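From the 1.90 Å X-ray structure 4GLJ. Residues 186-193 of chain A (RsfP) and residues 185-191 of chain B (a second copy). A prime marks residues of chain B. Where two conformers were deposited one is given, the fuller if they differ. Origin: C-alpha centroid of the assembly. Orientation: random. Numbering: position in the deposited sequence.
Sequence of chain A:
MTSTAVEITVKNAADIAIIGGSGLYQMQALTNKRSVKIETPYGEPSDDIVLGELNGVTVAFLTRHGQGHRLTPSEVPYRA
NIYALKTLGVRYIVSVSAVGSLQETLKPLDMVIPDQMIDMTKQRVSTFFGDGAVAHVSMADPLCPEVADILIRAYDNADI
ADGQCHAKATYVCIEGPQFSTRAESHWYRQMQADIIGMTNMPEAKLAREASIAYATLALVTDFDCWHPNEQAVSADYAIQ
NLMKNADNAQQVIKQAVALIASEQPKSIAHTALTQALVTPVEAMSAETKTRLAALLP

Chain A (186-193) HWYRQMQA
Chain B (185-191) SHWYRQM

How do the two backbones meet? Both stretches are the ends of helices that begin earlier in their chains, helical through Gln190 and Gln190′. In chain A the helix closes with a Schellman motif: Gln192 takes positive phi (69/27), Gln192 N bonds to Arg189 O and Ala193 N to Tyr188 O, both at 3.0 Å. The closest CA pair sets the register, Met191 CA lying 6.0 Å from Trp187′ CA. The last turn of one copy therefore rests against a point one turn earlier in the other. Together the stretches bury 319 Å².

What does Trp187′, which has the most surface covered, pack against? Its CA-to-CB bond points toward chain A, and chi1 t with chi2 near 37° lays one face of the indole under Met191. The methionine, chi1 m, chi2 t and chi3 p, brings CG to 3.7 Å and SD to 4.1 Å from the centroid of the Trp187′ five-membered ring, both over the face. The first is a CH-pi contact, the second a sulfur-aromatic one. A flexible, unbranched thioether suits this place, since it can lie along a flat ring and offer both carbon and sulfur to it.

Where do the two tryptophans themselves meet? Trp187 has the same rotamer, but its CA-to-CB bond points sideways and only the end of the side chain comes near. Trp187 CZ2 lies 3.7 Å from Trp187′ CZ2, at the edge of the latter ring. The indole nitrogens share water: at three closely spaced sites, too close together to be filled at once, a water accepts from both Trp187 NE1 and Trp187′ NE1. The site 3.0 Å from Trp187 NE1 is 2.7 Å from Trp187′ NE1. Indole thus supplies apolar surface and still satisfies its N-H.

What does Gln190′ add? Its CA-to-CB bond points toward chain A, and the side chain extends with chi1 t, chi2 t and chi3 near -35°, so that its amide reaches the carbonyl at the end of the opposing helix. Gln190′ NE2 donates to Gln190 O at 3.0 Å, with an N-H...O angle of 145°; this is the one direct hydrogen bond between the stretches. Nearby, Gln192, chi1 and chi2 both m, sets its CG 3.9 Å from CE1 of His186′, whose chi1 is t and chi2 near -90°. A water bridges from this histidine to the backbone instead, 3.1 Å from His186′ ND1 and weakly donating to Met191 O at 3.3 Å.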

# COMPACT_ATOMS: atom_id res chain seq x y z
N HIS A 186 3.74 7.70 15.54
CA HIS A 186 5.14 8.14 15.67
C HIS A 186 5.79 8.26 14.32
O HIS A 186 6.52 9.24 14.02
CB HIS A 186 5.94 7.15 16.51
CG HIS A 186 7.38 7.54 16.67
ND1 HIS A 186 8.33 7.16 15.81
CD2 HIS A 186 8.01 8.34 17.62
CE1 HIS A 186 9.51 7.67 16.19
NE2 HIS A 186 9.31 8.40 17.29
N TRP A 187 5.59 7.23 13.49
CA TRP A 187 6.18 7.26 12.14
C TRP A 187 5.63 8.44 11.27
O TRP A 187 6.40 9.14 10.60
CB TRP A 187 5.89 5.88 11.45
CG TRP A 187 6.29 5.76 9.98
CD1 TRP A 187 7.38 6.29 9.31
CD2 TRP A 187 5.55 4.99 8.97
NE1 TRP A 187 7.39 5.89 7.97
CE2 TRP A 187 6.30 5.09 7.73
CE3 TRP A 187 4.37 4.20 9.02
CZ2 TRP A 187 5.86 4.46 6.55
CZ3 TRP A 187 3.96 3.53 7.83
CH2 TRP A 187 4.69 3.67 6.63
N TYR A 188 4.32 8.69 11.34
CA TYR A 188 3.73 9.81 10.57
C TYR A 188 4.27 11.15 11.04
O TYR A 188 4.55 12.06 10.22
CB TYR A 188 2.22 9.83 10.69
CG TYR A 188 1.57 8.53 10.25
CD1 TYR A 188 2.08 7.79 9.17
CD2 TYR A 188 0.45 8.07 10.91
CE1 TYR A 188 1.50 6.59 8.77
CE2 TYR A 188 -0.16 6.86 10.52
CZ TYR A 188 0.38 6.14 9.43
OH TYR A 188 -0.21 4.96 9.04
N ARG A 189 4.45 11.28 12.36
CA ARG A 189 5.19 12.42 12.91
C ARG A 189 6.62 12.58 12.36
O ARG A 189 7.07 13.73 12.08
CB ARG A 189 5.19 12.43 14.48
CG ARG A 189 3.81 12.56 15.14
CD ARG A 189 3.82 12.56 16.70
NE ARG A 189 5.00 13.27 17.20
CZ ARG A 189 5.08 14.56 17.54
NH1 ARG A 189 4.03 15.39 17.48
NH2 ARG A 189 6.25 15.05 17.96
N GLN A 190 7.35 11.46 12.21
CA GLN A 190 8.73 11.52 11.73
C GLN A 190 8.71 11.94 10.22
O GLN A 190 9.67 12.55 9.70
CB GLN A 190 9.41 10.15 11.98
CG GLN A 190 10.72 9.93 11.24
CD GLN A 190 11.27 8.52 11.44
OE1 GLN A 190 11.13 7.94 12.52
NE2 GLN A 190 11.87 7.96 10.41
N MET A 191 7.60 11.65 9.53
CA MET A 191 7.48 12.03 8.10
C MET A 191 7.02 13.48 8.00
O MET A 191 6.77 13.94 6.92
CB MET A 191 6.40 11.20 7.38
CG MET A 191 6.70 9.72 7.20
SD MET A 191 5.17 8.77 6.98
CE MET A 191 4.21 9.71 5.86
N GLN A 192 6.88 14.17 9.14
CA GLN A 192 6.44 15.60 9.20
C GLN A 192 4.98 15.79 8.81
O GLN A 192 4.64 16.82 8.28
CB GLN A 192 7.23 16.49 8.25
CG GLN A 192 8.70 16.19 8.13
CD GLN A 192 9.44 16.79 9.26
OE1 GLN A 192 10.09 17.81 9.10
NE2 GLN A 192 9.34 16.17 10.44
N ALA A 193 4.14 14.79 8.99
CA ALA A 193 2.74 14.99 8.80
C ALA A 193 2.17 15.68 10.07
O ALA A 193 2.66 15.41 11.17
CB ALA A 193 2.06 13.65 8.57
N SER B 185 7.51 13.71 -2.06
CA SER B 185 8.89 13.85 -2.53
C SER B 185 9.86 14.08 -1.41
O SER B 185 10.92 13.46 -1.42
CB SER B 185 9.06 14.99 -3.50
OG SER B 185 8.33 14.67 -4.60
N HIS B 186 9.52 14.96 -0.47
CA HIS B 186 10.32 15.21 0.75
C HIS B 186 10.49 13.94 1.54
O HIS B 186 11.60 13.62 2.05
CB HIS B 186 9.62 16.24 1.63
CG HIS B 186 10.37 16.53 2.90
ND1 HIS B 186 10.17 15.84 4.03
CD2 HIS B 186 11.37 17.46 3.18
CE1 HIS B 186 10.99 16.30 4.99
NE2 HIS B 186 11.73 17.29 4.46
N TRP B 187 9.39 13.21 1.71
CA TRP B 187 9.46 11.94 2.46
C TRP B 187 10.39 10.89 1.78
O TRP B 187 11.22 10.25 2.45
CB TRP B 187 8.01 11.38 2.62
CG TRP B 187 7.88 9.99 3.24
CD1 TRP B 187 8.62 9.40 4.26
CD2 TRP B 187 6.87 8.99 2.86
NE1 TRP B 187 8.13 8.12 4.55
CE2 TRP B 187 7.07 7.84 3.73
CE3 TRP B 187 5.82 8.97 1.90
CZ2 TRP B 187 6.26 6.69 3.63
CZ3 TRP B 187 4.99 7.83 1.84
CH2 TRP B 187 5.21 6.72 2.68
N TYR B 188 10.31 10.78 0.45
CA TYR B 188 11.19 9.83 -0.27
C TYR B 188 12.65 10.21 -0.14
O TYR B 188 13.54 9.34 0.03
CB TYR B 188 10.84 9.76 -1.75
CG TYR B 188 9.39 9.39 -2.00
CD1 TYR B 188 8.72 8.46 -1.18
CD2 TYR B 188 8.71 9.95 -3.05
CE1 TYR B 188 7.39 8.13 -1.39
CE2 TYR B 188 7.37 9.63 -3.30
CZ TYR B 188 6.73 8.69 -2.46
OH TYR B 188 5.41 8.36 -2.68
N ARG B 189 12.92 11.53 -0.19
CA ARG B 189 14.26 12.03 0.17
C ARG B 189 14.72 11.64 1.58
O ARG B 189 15.93 11.30 1.79
CB ARG B 189 14.38 13.57 -0.05
CG ARG B 189 14.20 14.05 -1.51
CD ARG B 189 14.32 15.59 -1.72
NE ARG B 189 15.34 16.15 -0.83
CZ ARG B 189 16.64 16.36 -1.10
NH1 ARG B 189 17.16 16.08 -2.31
NH2 ARG B 189 17.43 16.86 -0.16
N GLN B 190 13.82 11.70 2.58
CA GLN B 190 14.18 11.39 3.95
C GLN B 190 14.47 9.85 4.05
O GLN B 190 15.26 9.39 4.90
CB GLN B 190 13.04 11.87 4.90
CG GLN B 190 13.11 11.31 6.32
CD GLN B 190 11.90 11.73 7.15
OE1 GLN B 190 11.38 12.85 7.01
NE2 GLN B 190 11.43 10.84 8.01
N MET B 191 13.86 9.07 3.16
CA MET B 191 14.09 7.60 3.16
C MET B 191 15.37 7.29 2.38
O MET B 191 15.67 6.15 2.18
CB MET B 191 12.96 6.85 2.42
CG MET B 191 11.60 6.87 3.09
SD MET B 191 10.28 6.57 1.87
CE MET B 191 10.86 5.25 0.89
O HOH W 1 10.10 7.02 6.51
O HOH W 2 9.80 6.89 7.09
O HOH W 3 9.63 7.44 6.75
O HOH W 4 7.12 15.11 3.85